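Local coordinates for protein type 3 secretion system regulator YopR (Yersinia pestis, PDB 1Z21) that may regulate assembly of the type III secretion injectisome, possibly by controlling secretion or polymerization of the needle subunit YscF, and is involved in pathogenesis, at residues A[39-48]-A[93-101]. Numbering follows the deposited sequence.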
ATOM      1  N   LEU A  39      -6.709   4.373  -0.533  1.00 20.85           N
ATOM      2  CA  LEU A  39      -7.359   3.128  -0.118  1.00 21.63           C
ATOM      3  C   LEU A  39      -8.464   3.402   0.893  1.00 22.51           C
ATOM      4  O   LEU A  39      -9.513   2.779   0.858  1.00 23.06           O
ATOM      5  CB  LEU A  39      -6.334   2.148   0.462  1.00 21.29           C
ATOM      6  CG  LEU A  39      -5.432   1.450  -0.569  1.00 20.01           C
ATOM      7  CD1 LEU A  39      -4.319   0.701   0.128  1.00 18.38           C
ATOM      8  CD2 LEU A  39      -6.208   0.493  -1.468  1.00 19.77           C
ATOM      9  N   LEU A  40      -8.232   4.339   1.798  1.00 23.46           N
ATOM     10  CA  LEU A  40      -9.256   4.720   2.765  1.00 24.36           C
ATOM     11  C   LEU A  40     -10.454   5.378   2.070  1.00 25.14           C
ATOM     12  O   LEU A  40     -11.593   5.217   2.507  1.00 25.26           O
ATOM     13  CB  LEU A  40      -8.659   5.630   3.840  1.00 24.57           C
ATOM     14  CG  LEU A  40      -7.872   4.871   4.915  1.00 25.32           C
ATOM     15  CD1 LEU A  40      -7.168   5.844   5.856  1.00 26.47           C
ATOM     16  CD2 LEU A  40      -8.762   3.930   5.708  1.00 26.12           C
ATOM     17  N   ALA A  41     -10.202   6.083   0.973  1.00 26.28           N
ATOM     18  CA  ALA A  41     -11.264   6.698   0.181  1.00 27.46           C
ATOM     19  C   ALA A  41     -12.131   5.647  -0.509  1.00 28.26           C
ATOM     20  O   ALA A  41     -13.313   5.881  -0.735  1.00 28.53           O
ATOM     21  CB  ALA A  41     -10.681   7.651  -0.847  1.00 27.62           C
ATOM     22  N   ARG A  42     -11.553   4.495  -0.844  1.00 29.27           N
ATOM     23  CA  ARG A  42     -12.311   3.400  -1.467  1.00 30.11           C
ATOM     24  C   ARG A  42     -12.938   2.437  -0.456  1.00 30.24           C
ATOM     25  O   ARG A  42     -14.000   1.885  -0.716  1.00 30.58           O
ATOM     26  CB  ARG A  42     -11.413   2.594  -2.407  1.00 30.74           C
ATOM     27  CG  ARG A  42     -10.815   3.407  -3.544  1.00 32.70           C
ATOM     28  CD  ARG A  42     -11.773   3.498  -4.721  1.00 36.71           C
ATOM     29  NE  ARG A  42     -11.834   2.249  -5.475  1.00 39.08           N
ATOM     30  CZ  ARG A  42     -11.254   2.062  -6.657  1.00 40.47           C
ATOM     31  NH2 ARG A  42     -11.364   0.891  -7.269  1.00 41.30           N
ATOM     32  N   PHE A  43     -12.295   2.242   0.694  1.00 30.15           N
ATOM     33  CA  PHE A  43     -12.654   1.159   1.610  1.00 30.04           C
ATOM     34  C   PHE A  43     -12.868   1.580   3.066  1.00 30.82           C
ATOM     35  O   PHE A  43     -13.211   0.749   3.898  1.00 30.61           O
ATOM     36  CB  PHE A  43     -11.563   0.087   1.579  1.00 29.58           C
ATOM     37  CG  PHE A  43     -11.378  -0.559   0.236  1.00 27.39           C
ATOM     38  CD1 PHE A  43     -12.396  -1.308  -0.331  1.00 24.77           C
ATOM     39  CD2 PHE A  43     -10.178  -0.428  -0.458  1.00 25.62           C
ATOM     40  CE1 PHE A  43     -12.239  -1.904  -1.565  1.00 24.22           C
ATOM     41  CE2 PHE A  43     -10.010  -1.033  -1.701  1.00 24.86           C
ATOM     42  CZ  PHE A  43     -11.038  -1.773  -2.250  1.00 24.51           C
ATOM     43  N   GLY A  44     -12.660   2.856   3.378  1.00 31.69           N
ATOM     44  CA  GLY A  44     -12.691   3.333   4.751  1.00 32.14           C
ATOM     45  C   GLY A  44     -14.053   3.232   5.423  1.00 32.72           C
ATOM     46  O   GLY A  44     -14.132   3.113   6.645  1.00 32.98           O
ATOM     47  N   GLN A  45     -15.113   3.301   4.621  1.00 33.06           N
ATOM     48  CA  GLN A  45     -16.485   3.165   5.105  1.00 33.49           C
ATOM     49  C   GLN A  45     -17.073   1.777   4.861  1.00 33.82           C
ATOM     50  O   GLN A  45     -18.271   1.566   5.061  1.00 34.26           O
ATOM     51  CD  GLN A  45     -19.649   5.335   4.367  1.00 49.33           C
ATOM     52  OE1 GLN A  45     -19.204   6.448   4.092  1.00 48.20           O
ATOM     53  NE2 GLN A  45     -20.917   5.183   4.001  1.00 49.83           N
ATOM     54  N   HIS A  46     -16.235   0.834   4.434  1.00 33.62           N
ATOM     55  CA  HIS A  46     -16.660  -0.546   4.232  1.00 33.31           C
ATOM     56  C   HIS A  46     -16.598  -1.273   5.554  1.00 33.44           C
ATOM     57  O   HIS A  46     -15.570  -1.266   6.226  1.00 33.78           O
ATOM     58  CB  HIS A  46     -15.759  -1.276   3.229  1.00 33.26           C
ATOM     59  CG  HIS A  46     -16.087  -1.001   1.796  1.00 32.50           C
ATOM     60  ND1 HIS A  46     -16.481   0.238   1.345  1.00 32.57           N
ATOM     61  CD2 HIS A  46     -16.054  -1.804   0.705  1.00 32.59           C
ATOM     62  CE1 HIS A  46     -16.685   0.186   0.040  1.00 31.67           C
ATOM     63  NE2 HIS A  46     -16.436  -1.045  -0.372  1.00 31.85           N
ATOM     64  N   GLN A  47     -17.704  -1.908   5.920  1.00 33.21           N
ATOM     65  CA  GLN A  47     -17.770  -2.765   7.090  1.00 33.06           C
ATOM     66  C   GLN A  47     -18.262  -4.144   6.680  1.00 32.16           C
ATOM     67  O   GLN A  47     -18.671  -4.361   5.546  1.00 32.59           O
ATOM     68  CB  GLN A  47     -18.713  -2.160   8.121  1.00 33.41           C
ATOM     69  CG  GLN A  47     -18.228  -0.852   8.691  1.00 34.83           C
ATOM     70  CD  GLN A  47     -19.108  -0.374   9.820  1.00 36.54           C
ATOM     71  OE1 GLN A  47     -20.316  -0.205   9.640  1.00 38.07           O
ATOM     72  NE2 GLN A  47     -18.516  -0.171  10.992  1.00 37.38           N
ATOM     73  N   GLY A  48     -18.231  -5.085   7.606  1.00 31.36           N
ATOM     74  CA  GLY A  48     -18.613  -6.445   7.266  1.00 30.30           C
ATOM     75  C   GLY A  48     -17.539  -7.152   6.449  1.00 28.96           C
ATOM     76  O   GLY A  48     -16.364  -6.826   6.560  1.00 28.95           O
ATOM     77  N   LEU A  93      -9.760   0.145  10.656  1.00 35.40           N
ATOM     78  CA  LEU A  93     -10.763  -0.567   9.868  1.00 35.02           C
ATOM     79  C   LEU A  93     -10.341  -2.002   9.550  1.00 34.30           C
ATOM     80  O   LEU A  93      -9.378  -2.219   8.806  1.00 35.05           O
ATOM     81  CB  LEU A  93     -11.023   0.176   8.569  1.00 35.36           C
ATOM     82  CG  LEU A  93     -12.071  -0.454   7.650  1.00 36.06           C
ATOM     83  CD1 LEU A  93     -13.469  -0.096   8.146  1.00 36.83           C
ATOM     84  CD2 LEU A  93     -11.870  -0.016   6.222  1.00 36.04           C
ATOM     85  N   PRO A  94     -11.069  -2.980  10.079  1.00 32.85           N
ATOM     86  CA  PRO A  94     -10.726  -4.383   9.848  1.00 31.50           C
ATOM     87  C   PRO A  94     -10.975  -4.815   8.408  1.00 29.58           C
ATOM     88  O   PRO A  94     -10.378  -5.792   7.972  1.00 29.71           O
ATOM     89  CB  PRO A  94     -11.634  -5.142  10.820  1.00 31.73           C
ATOM     90  CG  PRO A  94     -12.771  -4.224  11.110  1.00 32.62           C
ATOM     91  CD  PRO A  94     -12.280  -2.831  10.913  1.00 33.08           C
ATOM     92  N   TYR A  95     -11.833  -4.095   7.697  1.00 27.08           N
ATOM     93  CA  TYR A  95     -12.134  -4.411   6.315  1.00 25.26           C
ATOM     94  C   TYR A  95     -10.903  -4.236   5.447  1.00 24.04           C
ATOM     95  O   TYR A  95     -10.510  -5.166   4.752  1.00 22.88           O
ATOM     96  CB  TYR A  95     -13.259  -3.524   5.792  1.00 24.78           C
ATOM     97  CG  TYR A  95     -13.889  -4.006   4.513  1.00 23.91           C
ATOM     98  CD1 TYR A  95     -15.087  -4.707   4.537  1.00 23.23           C
ATOM     99  CD2 TYR A  95     -13.302  -3.743   3.270  1.00 23.54           C
ATOM    100  CE1 TYR A  95     -15.681  -5.146   3.371  1.00 23.89           C
ATOM    101  CE2 TYR A  95     -13.893  -4.175   2.090  1.00 23.50           C
ATOM    102  CZ  TYR A  95     -15.085  -4.884   2.151  1.00 23.44           C
ATOM    103  OH  TYR A  95     -15.696  -5.324   1.006  1.00 22.88           O
ATOM    104  N   LEU A  96     -10.295  -3.052   5.497  1.00 23.01           N
ATOM    105  CA  LEU A  96      -9.114  -2.763   4.674  1.00 22.13           C
ATOM    106  C   LEU A  96      -7.931  -3.595   5.152  1.00 21.77           C
ATOM    107  O   LEU A  96      -7.143  -4.096   4.354  1.00 21.35           O
ATOM    108  CB  LEU A  96      -8.777  -1.262   4.689  1.00 22.02           C
ATOM    109  CG  LEU A  96      -7.551  -0.810   3.871  1.00 21.87           C
ATOM    110  CD1 LEU A  96      -7.598  -1.292   2.420  1.00 20.78           C
ATOM    111  CD2 LEU A  96      -7.394   0.712   3.907  1.00 21.05           C
ATOM    112  N   SER A  97      -7.817  -3.758   6.462  1.00 21.30           N
ATOM    113  CA  SER A  97      -6.762  -4.574   7.030  1.00 21.62           C
ATOM    114  C   SER A  97      -6.843  -6.008   6.526  1.00 20.59           C
ATOM    115  O   SER A  97      -5.828  -6.619   6.213  1.00 20.31           O
ATOM    116  CB  SER A  97      -6.837  -4.525   8.552  1.00 21.86           C
ATOM    117  OG  SER A  97      -6.608  -3.203   8.980  1.00 24.13           O
ATOM    118  N   GLU A  98      -8.062  -6.537   6.431  1.00 20.24           N
ATOM    119  CA  GLU A  98      -8.271  -7.916   5.989  1.00 19.41           C
ATOM    120  C   GLU A  98      -7.966  -8.056   4.503  1.00 18.30           C
ATOM    121  O   GLU A  98      -7.348  -9.028   4.080  1.00 17.95           O
ATOM    122  CB  GLU A  98      -9.703  -8.373   6.271  1.00 19.98           C
ATOM    123  CG  GLU A  98     -10.044  -9.762   5.734  1.00 21.11           C
ATOM    124  CD  GLU A  98      -9.186 -10.869   6.312  1.00 24.87           C
ATOM    125  OE1 GLU A  98      -8.490 -10.637   7.318  1.00 26.20           O
ATOM    126  OE2 GLU A  98      -9.214 -11.991   5.759  1.00 26.14           O
ATOM    127  N   LEU A  99      -8.414  -7.080   3.725  1.00 17.57           N
ATOM    128  CA  LEU A  99      -8.098  -6.998   2.301  1.00 17.95           C
ATOM    129  C   LEU A  99      -6.598  -7.033   2.056  1.00 16.59           C
ATOM    130  O   LEU A  99      -6.116  -7.735   1.172  1.00 15.93           O
ATOM    131  CB  LEU A  99      -8.618  -5.678   1.732  1.00 18.86           C
ATOM    132  CG  LEU A  99      -9.532  -5.685   0.530  1.00 22.26           C
ATOM    133  CD1 LEU A  99     -10.611  -6.757   0.674  1.00 22.94           C
ATOM    134  CD2 LEU A  99     -10.140  -4.291   0.422  1.00 22.58           C
ATOM    135  N   ILE A 100      -5.869  -6.230   2.829  1.00 16.18           N
ATOM    136  CA  ILE A 100      -4.431  -6.122   2.688  1.00 15.80           C
ATOM    137  C   ILE A 100      -3.786  -7.456   2.960  1.00 15.74           C
ATOM    138  O   ILE A 100      -2.920  -7.915   2.218  1.00 15.16           O
ATOM    139  CB  ILE A 100      -3.875  -5.039   3.629  1.00 16.15           C
ATOM    140  CG1 ILE A 100      -4.231  -3.663   3.066  1.00 16.23           C
ATOM    141  CG2 ILE A 100      -2.357  -5.194   3.787  1.00 16.04           C
ATOM    142  CD1 ILE A 100      -3.842  -2.511   3.978  1.00 17.18           C
ATOM    143  N   ASN A 101      -4.231  -8.104   4.023  1.00 15.85           N
ATOM    144  CA  ASN A 101      -3.668  -9.382   4.374  1.00 16.88           C
ATOM    145  C   ASN A 101      -3.936 -10.466   3.316  1.00 16.45           C
ATOM    146  O   ASN A 101      -3.081 -11.302   3.087  1.00 15.97           O
ATOM    147  CB  ASN A 101      -4.092  -9.759   5.793  1.00 17.78           C
ATOM    148  CG  ASN A 101      -3.408  -8.856   6.857  1.00 21.05           C
ATOM    149  OD1 ASN A 101      -2.169  -8.725   6.885  1.00 24.69           O
ATOM    150  ND2 ASN A 101      -4.207  -8.209   7.698  1.00 27.24           N
TER
HETATM  151  O   HOH W   1     -14.792  -2.947   8.819  1.00 59.47           O
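The Y95 ring has H46 on one face. CB of H46 sits over its centre, 3.4 Å from the centroid, as a CH-pi contact. The imidazole follows: its edge turns toward the same ring in an offset edge-to-face pair, with the planes at 75°. CD2 of H46 comes to 3.5 Å from CZ of Y95. CD1 of F43 lies over one face of the imidazole, toward the rim, so H46 is wedged between F43 and Y95. At the edge of the Y95 ring, near its plane, lies O of G48, 3.2 Å from CD1. The F43 ring is covered on both faces. CD2 of L99 stands over the centre of one, 3.6 Å from the centroid and 5° off the normal. CB of R42 lies on the opposite face, toward the rim. CD2 of H46 meets the edge of the F43 ring in its plane.

L96 continues the apolar seam. Its CG is anti to the backbone N (chi1 180°), which sends CG toward helix 25-43, and the two methyls branch there. L96 CD1 lies 4.0 Å from F43 CD2; L96 CD2 touches L39 CB and L40 CD2.

Y95 OH is hydrogen-bonded to D55, so Y95 meets both the type I turn F43 to H46 and helix 52-66 of the five-helix core domain. The contact joins the last part of helix 25-43 and that turn to the first turns of helix 94-107. No direct hydrogen bond crosses it. One water donates to H46 O and weakly accepts from Y95 N. Close packing of H46, Y95, F43, L96 and L99 therefore holds the segments together.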